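Local structure of haloacid dehalogenase domain protein hydrolase (Planctomyces limnophilus, 4OVY) at residues Y19-S22 with V23-G27; R30-V34 with S35-V39; A126-P129 with K130-R133; G164-F167 with M168-W171; H259-A262 with V263-F266. The protein is probably a metal-dependent hydrolase of the haloacid dehalogenase superfamily, thought to act as a phosphatase, and carries a bound calcium ion. All coordinates share one frame; numbering follows the deposited sequence. Where two conformers were deposited one is given.

Contact 1. Residues Y19-S22 with V23-G27; sequences YVKS and VTTEG
Tyr19 and Val23 stand one turn apart in the last turns of helix 11-24, joined by the i to i+4 backbone bond from Val23 N to Tyr19 O (2.9 Å). Because CG of Tyr19 is anti to its own N (chi1 -174°), the phenol ring stands beside the next turn, and Val23 CG1 settles over one of its faces in a CH-pi contact, 3.9 Å from the centroid and displaced toward the rim. The phenol oxygen makes a weak bond to Val229 O. Two threonine hydroxyls add bonds to backbone carbonyls toward the helix end. Thr24 holds OG1 between its backbone N and carbonyl carbon (chi1 65°), which turns the hydroxyl back onto Val20 O at 2.7 Å; Thr24 N makes weak bonds to both Val20 O and Lys21 O. Thr25 lies beside Lys21 and points the same way, and Thr25 OG1 donates to Lys21 O at 2.5 Å, tilted 26° from the carbonyl plane.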
loop_
_atom_site.group_PDB
_atom_site.type_symbol
_atom_site.label_atom_id
_atom_site.label_comp_id
_atom_site.label_asym_id
_atom_site.label_seq_id
_atom_site.Cartn_x
_atom_site.Cartn_y
_atom_site.Cartn_z
ATOM N N TYR A 19 18.783 11.394 -16.484
ATOM C CA TYR A 19 18.603 10.765 -15.184
ATOM C C TYR A 19 18.256 9.283 -15.316
ATOM O O TYR A 19 18.854 8.436 -14.646
ATOM C CB TYR A 19 17.519 11.496 -14.396
ATOM C CG TYR A 19 17.367 10.993 -12.986
ATOM C CD1 TYR A 19 18.306 11.324 -12.015
ATOM C CD2 TYR A 19 16.288 10.198 -12.618
ATOM C CE1 TYR A 19 18.176 10.876 -10.712
ATOM C CE2 TYR A 19 16.145 9.742 -11.308
ATOM C CZ TYR A 19 17.095 10.080 -10.364
ATOM O OH TYR A 19 16.973 9.636 -9.069
ATOM N N VAL A 20 17.301 8.965 -16.183
ATOM C CA VAL A 20 16.909 7.573 -16.370
ATOM C C VAL A 20 18.100 6.750 -16.875
ATOM O O VAL A 20 18.347 5.651 -16.389
ATOM C CB VAL A 20 15.686 7.439 -17.295
ATOM C CG1 VAL A 20 15.432 5.976 -17.652
ATOM C CG2 VAL A 20 14.460 8.042 -16.609
ATOM N N LYS A 21 18.851 7.289 -17.827
ATOM C CA LYS A 21 20.050 6.605 -18.305
ATOM C C LYS A 21 21.042 6.364 -17.174
ATOM O O LYS A 21 21.592 5.270 -17.031
ATOM C CB LYS A 21 20.732 7.414 -19.399
ATOM C CG LYS A 21 21.832 6.642 -20.118
ATOM C CD LYS A 21 22.255 7.342 -21.395
ATOM C CE LYS A 21 21.152 7.365 -22.450
ATOM N NZ LYS A 21 20.690 6.002 -22.829
ATOM N N SER A 22 21.255 7.396 -16.364
ATOM C CA SER A 22 22.250 7.350 -15.305
ATOM C C SER A 22 21.901 6.328 -14.223
ATOM O O SER A 22 22.778 5.611 -13.739
ATOM C CB SER A 22 22.399 8.732 -14.681
ATOM O OG SER A 22 23.394 8.716 -13.681
ATOM N N VAL A 23 20.627 6.245 -13.853
ATOM C CA VAL A 23 20.239 5.335 -12.781
ATOM C C VAL A 23 19.971 3.894 -13.239
ATOM O O VAL A 23 19.843 3.004 -12.407
ATOM C CB VAL A 23 19.035 5.864 -11.964
ATOM C CG1 VAL A 23 19.330 7.252 -11.404
ATOM C CG2 VAL A 23 17.745 5.828 -12.772
ATOM N N THR A 24 19.904 3.647 -14.544
ATOM C CA THR A 24 19.594 2.295 -15.024
ATOM C C THR A 24 20.710 1.610 -15.800
ATOM O O THR A 24 20.528 0.477 -16.261
ATOM C CB THR A 24 18.324 2.279 -15.891
ATOM O OG1 THR A 24 18.537 3.029 -17.096
ATOM C CG2 THR A 24 17.144 2.845 -15.106
ATOM N N THR A 25 21.853 2.269 -15.939
ATOM C CA THR A 25 22.981 1.691 -16.666
ATOM C C THR A 25 23.962 1.065 -15.680
ATOM O O THR A 25 24.556 1.763 -14.851
ATOM C CB THR A 25 23.711 2.729 -17.544
ATOM O OG1 THR A 25 22.761 3.441 -18.345
ATOM C CG2 THR A 25 24.712 2.033 -18.481
ATOM N N GLU A 26 24.124 -0.256 -15.773
ATOM C CA GLU A 26 25.043 -0.979 -14.899
ATOM C C GLU A 26 26.409 -0.311 -14.945
ATOM O O GLU A 26 26.860 0.115 -16.009
ATOM C CB GLU A 26 25.141 -2.456 -15.297
ATOM C CG GLU A 26 23.874 -3.241 -14.979
ATOM C CD GLU A 26 23.989 -4.724 -15.278
ATOM O OE1 GLU A 26 25.112 -5.272 -15.218
ATOM O OE2 GLU A 26 22.944 -5.349 -15.567
ATOM N N GLY A 27 27.030 -0.171 -13.777
ATOM C CA GLY A 27 28.344 0.445 -13.662
ATOM C C GLY A 27 28.331 1.953 -13.487
ATOM O O GLY A 27 29.354 2.543 -13.159
#

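Contact 2. Residues R30-V34 with S35-V39; sequences RFVPV and SERIV
The chain from Val32 to Arg37 folds back through a short 3-10 turn that leads into strand 38-41, with Glu36 N bonded to Pro33 O (2.9 Å) and Arg37 N to Val34 O (3.1 Å). Arg37 is also the centre of an inverse gamma turn, in which Ile38 N meets Glu36 O, so the chain bends once more before the strand begins. The side chain of Arg37 runs back along the turn, extended from CG to NE, and grips a single backbone oxygen side-on: NE lies 2.8 Å and NH2 3.0 Å from Val32 O, which sits 5° out of the guanidinium plane. Val34 CG2 packs over one face of this group, while Phe31 CE1 approaches its edge, with ring and guanidinium planes 90° apart. The remaining nitrogen, NH1, bonds to His153 O, so the cationic group is held by backbone carbonyls of two loops. A leucine in its place would probably leave Val32 O without both donors and His153 O without its mate, so that the Phe31-Val32 backbone would be less tied to the turn. Val32 also turns one methyl toward Glu36: a chi1 of 174° sets Val32 CG1 against Glu36 CB at 3.5 Å, and Pro33 CG meets Glu36 OE2 at 3.6 Å.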
loop_
_atom_site.group_PDB
_atom_site.type_symbol
_atom_site.label_atom_id
_atom_site.label_comp_id
_atom_site.label_asym_id
_atom_site.label_seq_id
_atom_site.Cartn_x
_atom_site.Cartn_y
_atom_site.Cartn_z
ATOM N N ARG A 30 25.523 6.369 -10.318
ATOM C CA ARG A 30 24.170 6.615 -9.799
ATOM C C ARG A 30 23.217 5.436 -9.990
ATOM O O ARG A 30 22.007 5.588 -9.794
ATOM C CB ARG A 30 23.547 7.842 -10.477
ATOM C CG ARG A 30 24.396 9.100 -10.433
ATOM C CD ARG A 30 23.537 10.363 -10.505
ATOM N NE ARG A 30 23.083 10.686 -11.857
ATOM C CZ ARG A 30 22.353 11.758 -12.158
ATOM N NH1 ARG A 30 21.981 11.985 -13.411
ATOM N NH2 ARG A 30 21.992 12.609 -11.207
ATOM N N PHE A 31 23.745 4.270 -10.362
ATOM C CA PHE A 31 22.917 3.101 -10.623
ATOM C C PHE A 31 22.015 2.790 -9.425
ATOM O O PHE A 31 22.478 2.712 -8.296
ATOM C CB PHE A 31 23.779 1.878 -10.949
ATOM C CG PHE A 31 22.984 0.632 -11.207
ATOM C CD1 PHE A 31 22.419 0.404 -12.451
ATOM C CD2 PHE A 31 22.800 -0.310 -10.210
ATOM C CE1 PHE A 31 21.689 -0.744 -12.697
ATOM C CE2 PHE A 31 22.069 -1.459 -10.447
ATOM C CZ PHE A 31 21.512 -1.677 -11.691
ATOM N N VAL A 32 20.724 2.656 -9.695
ATOM C CA VAL A 32 19.752 2.259 -8.693
ATOM C C VAL A 32 19.272 0.858 -9.047
ATOM O O VAL A 32 18.791 0.634 -10.161
ATOM C CB VAL A 32 18.562 3.234 -8.686
ATOM C CG1 VAL A 32 17.464 2.761 -7.747
ATOM C CG2 VAL A 32 19.034 4.619 -8.295
ATOM N N PRO A 33 19.395 -0.095 -8.103
ATOM C CA PRO A 33 18.851 -1.433 -8.325
ATOM C C PRO A 33 17.385 -1.371 -8.740
ATOM O O PRO A 33 16.660 -0.496 -8.277
ATOM C CB PRO A 33 18.996 -2.106 -6.954
ATOM C CG PRO A 33 20.118 -1.383 -6.299
ATOM C CD PRO A 33 20.008 0.038 -6.771
ATOM N N VAL A 34 16.971 -2.290 -9.610
ATOM C CA VAL A 34 15.611 -2.308 -10.154
ATOM C C VAL A 34 14.556 -2.186 -9.061
ATOM O O VAL A 34 13.634 -1.398 -9.197
ATOM C CB VAL A 34 15.342 -3.595 -10.971
ATOM C CG1 VAL A 34 13.854 -3.768 -11.268
ATOM C CG2 VAL A 34 16.142 -3.568 -12.267
ATOM N N SER A 35 14.701 -2.957 -7.987
ATOM C CA SER A 35 13.729 -2.950 -6.881
ATOM C C SER A 35 13.536 -1.576 -6.216
ATOM O O SER A 35 12.515 -1.349 -5.570
ATOM C CB SER A 35 14.125 -3.978 -5.813
ATOM O OG SER A 35 15.338 -3.605 -5.177
ATOM N N GLU A 36 14.511 -0.678 -6.363
ATOM C CA GLU A 36 14.450 0.654 -5.745
ATOM C C GLU A 36 13.929 1.752 -6.687
ATOM O O GLU A 36 13.756 2.903 -6.268
ATOM C CB GLU A 36 15.836 1.050 -5.210
ATOM C CG GLU A 36 16.290 0.250 -3.998
ATOM C CD GLU A 36 17.746 0.503 -3.627
ATOM O OE1 GLU A 36 18.212 1.665 -3.675
ATOM O OE2 GLU A 36 18.436 -0.466 -3.285
ATOM N N ARG A 37 13.662 1.402 -7.943
ATOM C CA ARG A 37 13.233 2.378 -8.947
ATOM C C ARG A 37 11.753 2.729 -8.814
ATOM O O ARG A 37 10.917 2.298 -9.609
ATOM C CB ARG A 37 13.550 1.869 -10.350
ATOM C CG ARG A 37 15.041 1.671 -10.572
ATOM C CD ARG A 37 15.342 1.185 -11.977
ATOM N NE ARG A 37 16.704 0.682 -12.042
ATOM C CZ ARG A 37 17.210 -0.034 -13.038
ATOM N NH1 ARG A 37 16.478 -0.336 -14.108
ATOM N NH2 ARG A 37 18.467 -0.450 -12.953
ATOM N N ILE A 38 11.451 3.519 -7.792
ATOM C CA ILE A 38 10.094 3.958 -7.487
ATOM C C ILE A 38 9.957 5.397 -7.949
ATOM O O ILE A 38 10.798 6.247 -7.612
ATOM C CB ILE A 38 9.827 3.924 -5.963
ATOM C CG1 ILE A 38 10.057 2.523 -5.385
ATOM C CG2 ILE A 38 8.430 4.442 -5.637
ATOM C CD1 ILE A 38 9.334 1.425 -6.124
ATOM N N VAL A 39 8.901 5.669 -8.712
ATOM C CA VAL A 39 8.569 7.024 -9.143
ATOM C C VAL A 39 7.114 7.333 -8.800
ATOM O O VAL A 39 6.232 6.501 -9.016
ATOM C CB VAL A 39 8.847 7.251 -10.651
ATOM C CG1 VAL A 39 8.101 6.256 -11.521
ATOM C CG2 VAL A 39 8.493 8.673 -11.056
#

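Contact 3. Residues A126-P129 with K130-R133. With CIT (citric acid), chain C.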
loop_
_atom_site.group_PDB
_atom_site.type_symbol
_atom_site.label_atom_id
_atom_site.label_comp_id
_atom_site.label_asym_id
_atom_site.label_seq_id
_atom_site.Cartn_x
_atom_site.Cartn_y
_atom_site.Cartn_z
ATOM N N ALA A 126 -20.072 11.066 -17.995
ATOM C CA ALA A 126 -19.787 12.486 -17.847
ATOM C C ALA A 126 -18.783 12.930 -18.897
ATOM O O ALA A 126 -18.024 12.120 -19.430
ATOM C CB ALA A 126 -19.250 12.779 -16.454
ATOM N N ARG A 127 -18.763 14.225 -19.181
ATOM C CA ARG A 127 -17.793 14.762 -20.130
ATOM C C ARG A 127 -17.292 16.125 -19.709
ATOM O O ARG A 127 -17.985 16.876 -19.017
ATOM C CB ARG A 127 -18.396 14.832 -21.528
ATOM C CG ARG A 127 -19.326 16.005 -21.764
ATOM C CD ARG A 127 -19.851 15.967 -23.182
ATOM N NE ARG A 127 -20.681 17.119 -23.505
ATOM C CZ ARG A 127 -21.157 17.374 -24.725
ATOM N NH1 ARG A 127 -20.880 16.560 -25.744
ATOM N NH2 ARG A 127 -21.916 18.446 -24.931
ATOM N N HIS A 128 -16.082 16.442 -20.142
ATOM C CA HIS A 128 -15.488 17.715 -19.829
ATOM C C HIS A 128 -16.299 18.805 -20.541
ATOM O O HIS A 128 -16.637 18.650 -21.725
ATOM C CB HIS A 128 -14.021 17.733 -20.260
ATOM C CG HIS A 128 -13.242 18.846 -19.649
ATOM N ND1 HIS A 128 -13.354 20.146 -20.080
ATOM C CD2 HIS A 128 -12.363 18.864 -18.620
ATOM C CE1 HIS A 128 -12.569 20.921 -19.353
ATOM N NE2 HIS A 128 -11.961 20.167 -18.455
ATOM N N PRO A 129 -16.631 19.898 -19.825
ATOM C CA PRO A 129 -17.474 20.956 -20.415
ATOM C C PRO A 129 -16.816 21.719 -21.569
ATOM O O PRO A 129 -17.513 22.270 -22.410
ATOM C CB PRO A 129 -17.732 21.903 -19.236
ATOM C CG PRO A 129 -16.615 21.651 -18.289
ATOM C CD PRO A 129 -16.273 20.198 -18.427
ATOM N N LYS A 130 -15.488 21.777 -21.569
ATOM C CA LYS A 130 -14.715 22.373 -22.654
ATOM C C LYS A 130 -14.429 21.385 -23.785
ATOM O O LYS A 130 -14.755 21.652 -24.931
ATOM C CB LYS A 130 -13.394 22.909 -22.106
ATOM C CG LYS A 130 -12.557 23.714 -23.083
ATOM C CD LYS A 130 -11.291 24.196 -22.395
ATOM C CE LYS A 130 -10.215 24.589 -23.382
ATOM N NZ LYS A 130 -10.428 25.954 -23.934
ATOM N N PHE A 131 -13.809 20.254 -23.466
ATOM C CA PHE A 131 -13.321 19.330 -24.497
ATOM C C PHE A 131 -14.413 18.396 -25.031
ATOM O O PHE A 131 -14.254 17.816 -26.099
ATOM C CB PHE A 131 -12.098 18.543 -23.984
ATOM C CG PHE A 131 -10.981 19.429 -23.502
ATOM C CD1 PHE A 131 -10.272 20.215 -24.397
ATOM C CD2 PHE A 131 -10.660 19.502 -22.150
ATOM C CE1 PHE A 131 -9.259 21.053 -23.964
ATOM C CE2 PHE A 131 -9.647 20.337 -21.706
ATOM C CZ PHE A 131 -8.942 21.112 -22.614
ATOM N N HIS A 132 -15.521 18.271 -24.303
ATOM C CA HIS A 132 -16.639 17.400 -24.699
ATOM C C HIS A 132 -16.202 15.954 -25.006
ATOM O O HIS A 132 -16.714 15.294 -25.920
ATOM C CB HIS A 132 -17.432 18.021 -25.858
ATOM C CG HIS A 132 -18.227 19.229 -25.463
ATOM N ND1 HIS A 132 -18.737 20.118 -26.381
ATOM C CD2 HIS A 132 -18.592 19.697 -24.246
ATOM C CE1 HIS A 132 -19.394 21.075 -25.748
ATOM N NE2 HIS A 132 -19.319 20.843 -24.452
ATOM N N ARG A 133 -15.254 15.482 -24.205
ATOM C CA ARG A 133 -14.774 14.107 -24.223
ATOM C C ARG A 133 -14.835 13.615 -22.779
ATOM O O ARG A 133 -14.892 14.435 -21.852
ATOM C CB ARG A 133 -13.323 14.052 -24.694
ATOM C CG ARG A 133 -13.085 14.592 -26.095
ATOM C CD ARG A 133 -11.601 14.790 -26.369
ATOM N NE ARG A 133 -10.883 13.521 -26.501
ATOM C CZ ARG A 133 -9.599 13.405 -26.850
ATOM N NH1 ARG A 133 -8.862 14.483 -27.102
ATOM N NH2 ARG A 133 -9.048 12.199 -26.954
HETATM C C1 CIT C . -20.894 24.505 -20.317
HETATM O O1 CIT C . -21.501 25.561 -20.041
HETATM O O2 CIT C . -19.781 24.491 -20.887
HETATM C C2 CIT C . -21.542 23.194 -19.939
HETATM C C3 CIT C . -21.672 22.260 -21.144
HETATM O O7 CIT C . -20.375 22.022 -21.709
HETATM C C4 CIT C . -22.284 20.936 -20.691
HETATM C C5 CIT C . -22.037 19.855 -21.720
HETATM O O3 CIT C . -22.784 19.804 -22.720
HETATM O O4 CIT C . -21.097 19.046 -21.546
HETATM C C6 CIT C . -22.535 22.881 -22.222
HETATM O O5 CIT C . -23.572 23.502 -21.898
HETATM O O6 CIT C . -22.180 22.746 -23.416
HETATM O O HOH W 1 -19.325 13.933 -25.785
#
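The guanidinium of Arg127 lies flat on the His132 imidazole, centres 3.7 Å apart and planes at 15°, with NH2 over the middle of the ring, in the surface loop between helix 112-125 and helix 141-152. His128 meets Phe131 less regularly, their planes 47° apart, and Phe131 CD2 sits over one imidazole face while Pro129 CD covers the opposite one. Among the backbone bonds, His128 N reaches Arg133 O at 2.9 Å and His132 N reaches His128 O at 2.8 Å, closing the loop. A chi1 of -164° brings His128 ND1 to the Lys130 amide, where it accepts from Lys130 N at 3.1 Å and weakly from Phe131 N; its NE2 bonds to Gln51 O. Citrate, probably from the crystallisation liquor, takes Arg127 NE on O4 (2.8 Å) and NH2 on O3 (2.7 Å), and its O7 shares a hydrogen bond with His132 NE2. The paired bonds and the stack fix the guanidinium's rotation, and the citrate carboxylate probably offsets its charge.

Contact 4. Residues G164-F167 with M168-W171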
loop_
_atom_site.group_PDB
_atom_site.type_symbol
_atom_site.label_atom_id
_atom_site.label_comp_id
_atom_site.label_asym_id
_atom_site.label_seq_id
_atom_site.Cartn_x
_atom_site.Cartn_y
_atom_site.Cartn_z
ATOM N N GLY A 164 -9.546 10.939 -3.888
ATOM C CA GLY A 164 -9.940 9.654 -3.345
ATOM C C GLY A 164 -9.325 8.499 -4.107
ATOM O O GLY A 164 -9.439 8.410 -5.335
ATOM N N ILE A 165 -8.681 7.612 -3.359
ATOM C CA ILE A 165 -8.059 6.419 -3.901
ATOM C C ILE A 165 -9.075 5.596 -4.715
ATOM O O ILE A 165 -8.763 5.119 -5.806
ATOM C CB ILE A 165 -7.378 5.624 -2.758
ATOM C CG1 ILE A 165 -6.387 4.601 -3.287
ATOM C CG2 ILE A 165 -8.395 4.954 -1.846
ATOM C CD1 ILE A 165 -5.657 3.876 -2.177
ATOM N N GLU A 166 -10.306 5.501 -4.216
ATOM C CA GLU A 166 -11.343 4.701 -4.861
ATOM C C GLU A 166 -12.047 5.411 -6.014
ATOM O O GLU A 166 -12.773 4.778 -6.789
ATOM C CB GLU A 166 -12.356 4.204 -3.821
ATOM C CG GLU A 166 -11.754 3.304 -2.740
ATOM C CD GLU A 166 -10.882 2.168 -3.280
ATOM O OE1 GLU A 166 -11.154 1.638 -4.385
ATOM O OE2 GLU A 166 -9.913 1.784 -2.590
ATOM N N PHE A 167 -11.835 6.717 -6.138
ATOM C CA PHE A 167 -12.248 7.431 -7.344
ATOM C C PHE A 167 -11.328 7.104 -8.527
ATOM O O PHE A 167 -11.781 7.084 -9.668
ATOM C CB PHE A 167 -12.268 8.940 -7.119
ATOM C CG PHE A 167 -12.770 9.703 -8.297
ATOM C CD1 PHE A 167 -14.125 9.682 -8.621
ATOM C CD2 PHE A 167 -11.893 10.411 -9.113
ATOM C CE1 PHE A 167 -14.596 10.368 -9.723
ATOM C CE2 PHE A 167 -12.361 11.097 -10.220
ATOM C CZ PHE A 167 -13.713 11.078 -10.522
HETATM N N MSE A 168 -10.043 6.878 -8.255
HETATM C CA MSE A 168 -9.049 6.666 -9.329
HETATM C C MSE A 168 -8.877 5.214 -9.700
HETATM O O MSE A 168 -8.639 4.882 -10.869
HETATM C CB MSE A 168 -7.697 7.225 -8.882
HETATM C CG MSE A 168 -7.761 8.741 -8.702
HETATM SE SE MSE A 168 -6.021 9.434 -8.087
HETATM C CE MSE A 168 -6.044 8.754 -6.243
ATOM N N ARG A 169 -8.995 4.329 -8.717
ATOM C CA ARG A 169 -8.699 2.904 -8.923
ATOM C C ARG A 169 -9.505 2.175 -10.000
ATOM O O ARG A 169 -8.974 1.268 -10.631
ATOM C CB ARG A 169 -8.790 2.125 -7.610
ATOM C CG ARG A 169 -7.514 2.192 -6.791
ATOM C CD ARG A 169 -7.686 1.558 -5.426
ATOM N NE ARG A 169 -6.396 1.275 -4.803
ATOM C CZ ARG A 169 -6.222 0.930 -3.531
ATOM N NH1 ARG A 169 -7.251 0.845 -2.691
ATOM N NH2 ARG A 169 -5.010 0.656 -3.096
ATOM N N PRO A 170 -10.779 2.552 -10.210
ATOM C CA PRO A 170 -11.554 1.834 -11.219
ATOM C C PRO A 170 -11.019 1.931 -12.659
ATOM O O PRO A 170 -11.271 1.026 -13.451
ATOM C CB PRO A 170 -12.944 2.473 -11.119
ATOM C CG PRO A 170 -13.011 3.021 -9.734
ATOM C CD PRO A 170 -11.621 3.479 -9.428
ATOM N N TRP A 171 -10.293 2.999 -12.981
ATOM C CA TRP A 171 -9.887 3.275 -14.367
ATOM C C TRP A 171 -8.381 3.499 -14.582
ATOM O O TRP A 171 -7.925 3.552 -15.732
ATOM C CB TRP A 171 -10.673 4.483 -14.897
ATOM C CG TRP A 171 -10.591 5.687 -14.011
ATOM C CD1 TRP A 171 -11.437 6.012 -12.984
ATOM C CD2 TRP A 171 -9.607 6.715 -14.057
ATOM N NE1 TRP A 171 -11.037 7.183 -12.389
ATOM C CE2 TRP A 171 -9.913 7.637 -13.025
ATOM C CE3 TRP A 171 -8.490 6.950 -14.863
ATOM C CZ2 TRP A 171 -9.146 8.776 -12.790
ATOM C CZ3 TRP A 171 -7.727 8.087 -14.628
ATOM C CH2 TRP A 171 -8.058 8.984 -13.600
#
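Helix 165-168 is a single short turn, with Gly164 at its N-cap, placed just after the core strand 156-161 of the haloacid dehalogenase fold. Ile165 O carries the turn, accepting from Met168 N and from Arg169 N, the latter at 3.0 Å. Arg169 runs back over this turn, extended from CG to NE, and Ile165 CD1 lies over the centre of one face of its guanidinium, 3.3 Å from CZ. Ile165 reaches there because its side chain is fully extended, from a chi1 of -164° out to CD1. At the guanidinium edge, Glu166 bends at chi2 (-49°) to form a salt bridge, Glu166 OE2 to Arg169 NH1 at 2.8 Å, on the syn side of the carboxylate, with the two planes 53° apart. The same OE2 also pairs with Arg221 of the second subunit, and Arg169 NH2 bonds to Gln222 O of that subunit, so the bridge belongs to the dimer interface. Farther along, Trp171 turns its indole back, and NE1 donates to a lone pair of Phe167 O at 2.8 Å. Met168, present as selenomethionine, places CE 3.5 Å from Gly164 O, its side chain about 6 Å from that of the calcium ligand Asp44. Around the turn, Phe167 packs on helix 55-67, Pro170 and Trp171 on helix 112-125, and Ile165, Met168 and Arg169 on strand 183-195.

Contact 5. Residues H259-A262 with V263-F266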
loop_
_atom_site.group_PDB
_atom_site.type_symbol
_atom_site.label_atom_id
_atom_site.label_comp_id
_atom_site.label_asym_id
_atom_site.label_seq_id
_atom_site.Cartn_x
_atom_site.Cartn_y
_atom_site.Cartn_z
ATOM N N HIS A 259 1.373 24.901 -15.958
ATOM C CA HIS A 259 0.279 25.125 -16.901
ATOM C C HIS A 259 0.340 26.523 -17.491
ATOM O O HIS A 259 -0.207 27.479 -16.932
ATOM C CB HIS A 259 -1.048 24.875 -16.204
ATOM C CG HIS A 259 -1.231 23.452 -15.793
ATOM N ND1 HIS A 259 -2.040 22.576 -16.483
ATOM C CD2 HIS A 259 -0.662 22.733 -14.798
ATOM C CE1 HIS A 259 -1.988 21.388 -15.908
ATOM N NE2 HIS A 259 -1.155 21.455 -14.886
ATOM N N THR A 260 1.014 26.616 -18.633
ATOM C CA THR A 260 1.301 27.878 -19.299
ATOM C C THR A 260 0.546 28.042 -20.622
ATOM O O THR A 260 0.687 29.075 -21.286
ATOM C CB THR A 260 2.802 27.957 -19.618
ATOM O OG1 THR A 260 3.202 26.762 -20.306
ATOM C CG2 THR A 260 3.617 28.114 -18.333
ATOM N N ASP A 261 -0.254 27.042 -20.998
ATOM C CA ASP A 261 -0.845 26.982 -22.333
ATOM C C ASP A 261 -2.362 27.162 -22.302
ATOM O O ASP A 261 -3.105 26.186 -22.194
ATOM C CB ASP A 261 -0.482 25.642 -22.992
ATOM C CG ASP A 261 -0.712 25.641 -24.490
ATOM O OD1 ASP A 261 -1.533 26.454 -24.982
ATOM O OD2 ASP A 261 -0.069 24.817 -25.174
ATOM N N ALA A 262 -2.816 28.410 -22.417
ATOM C CA ALA A 262 -4.251 28.720 -22.389
ATOM C C ALA A 262 -4.965 28.317 -23.678
ATOM O O ALA A 262 -6.189 28.195 -23.698
ATOM C CB ALA A 262 -4.463 30.202 -22.127
ATOM N N VAL A 263 -4.204 28.115 -24.749
ATOM C CA VAL A 263 -4.782 27.788 -26.058
ATOM C C VAL A 263 -5.134 26.306 -26.163
ATOM O O VAL A 263 -6.247 25.961 -26.554
ATOM C CB VAL A 263 -3.823 28.190 -27.194
ATOM C CG1 VAL A 263 -4.399 27.814 -28.559
ATOM C CG2 VAL A 263 -3.537 29.686 -27.120
ATOM N N ARG A 264 -4.196 25.432 -25.813
ATOM C CA ARG A 264 -4.418 23.982 -25.920
ATOM C C ARG A 264 -4.926 23.348 -24.613
ATOM O O ARG A 264 -5.485 22.248 -24.626
ATOM C CB ARG A 264 -3.137 23.295 -26.388
ATOM C CG ARG A 264 -2.634 23.780 -27.741
ATOM C CD ARG A 264 -1.396 23.026 -28.215
ATOM N NE ARG A 264 -0.282 23.184 -27.285
ATOM C CZ ARG A 264 0.833 22.450 -27.280
ATOM N NH1 ARG A 264 1.026 21.483 -28.169
ATOM N NH2 ARG A 264 1.765 22.683 -26.370
ATOM N N GLU A 265 -4.734 24.026 -23.484
ATOM C CA GLU A 265 -5.167 23.483 -22.195
ATOM C C GLU A 265 -5.646 24.650 -21.336
ATOM O O GLU A 265 -6.564 25.364 -21.752
ATOM C CB GLU A 265 -4.043 22.642 -21.548
ATOM C CG GLU A 265 -4.521 21.563 -20.565
ATOM C CD GLU A 265 -4.258 21.868 -19.090
ATOM O OE1 GLU A 265 -4.759 21.109 -18.229
ATOM O OE2 GLU A 265 -3.538 22.840 -18.778
ATOM N N PHE A 266 -5.042 24.863 -20.170
ATOM C CA PHE A 266 -5.376 26.001 -19.319
ATOM C C PHE A 266 -4.098 26.638 -18.825
ATOM O O PHE A 266 -3.104 25.943 -18.619
ATOM C CB PHE A 266 -6.186 25.538 -18.120
ATOM C CG PHE A 266 -7.537 25.014 -18.477
ATOM C CD1 PHE A 266 -7.718 23.677 -18.781
ATOM C CD2 PHE A 266 -8.634 25.865 -18.505
ATOM C CE1 PHE A 266 -8.973 23.191 -19.117
ATOM C CE2 PHE A 266 -9.889 25.388 -18.839
ATOM C CZ PHE A 266 -10.058 24.047 -19.144
HETATM O O HOH W 2 -1.138 24.461 -19.865
#
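The His259 imidazole meets Glu265 at its edge: ND1 donates to OE2 at 2.8 Å, nearly straight at 168°, with the oxygen only 4° out of the ring plane. One face of the ring is stacked on Tyr268, and NE2 bonds to Gly45 O. Glu265 OE2 also accepts from Phe266 N, the two donors arriving from opposite faces of the carboxylate, while OE1 is held by Tyr140. At the guanidinium edge of Arg264 lies Asp261 OD2, 2.7 Å from NE in a salt bridge. In Asp261 a chi1 of -164° sets the carboxylate alongside the carbonyl carbon, and OD1 accepts from Arg264 N at 3.0 Å and, weakly, from Val263 N. Replacing this aspartate by alanine is likely to leave the Arg264 guanidinium without this charge partner and both amides without their side-chain acceptor. Strand 253-260 leaves the sheet through a turn tied by two carboxylates, and hydrogen bonds at ND1 and NE2 hold the imidazole about 4 Å from the side chain of Asn234, a calcium ligand.

Contacts 1 and 2 form one unit at the edge of the fold, their centres 9 Å apart: Val23 O lies 2.9 Å from Val32 N and Ser22 OG 2.7 Å from Arg30 NE, both probable hydrogen bonds. Both lie away from the metal site. Contacts 3 and 5, with centres 16 Å apart, touch by packing, the aliphatic part of Lys130 (CD) lying 3.5 Å from Phe266 CZ and Phe131 against the Phe266 ring. Contact 5 approaches the calcium ion, its His259 side chain about 7 Å away, whereas the Met168 side chain of contact 4 is about 10 Å from the ion. Contacts 4 and 5 lie on opposite sides of the chain's centre, 26 Å apart between centres.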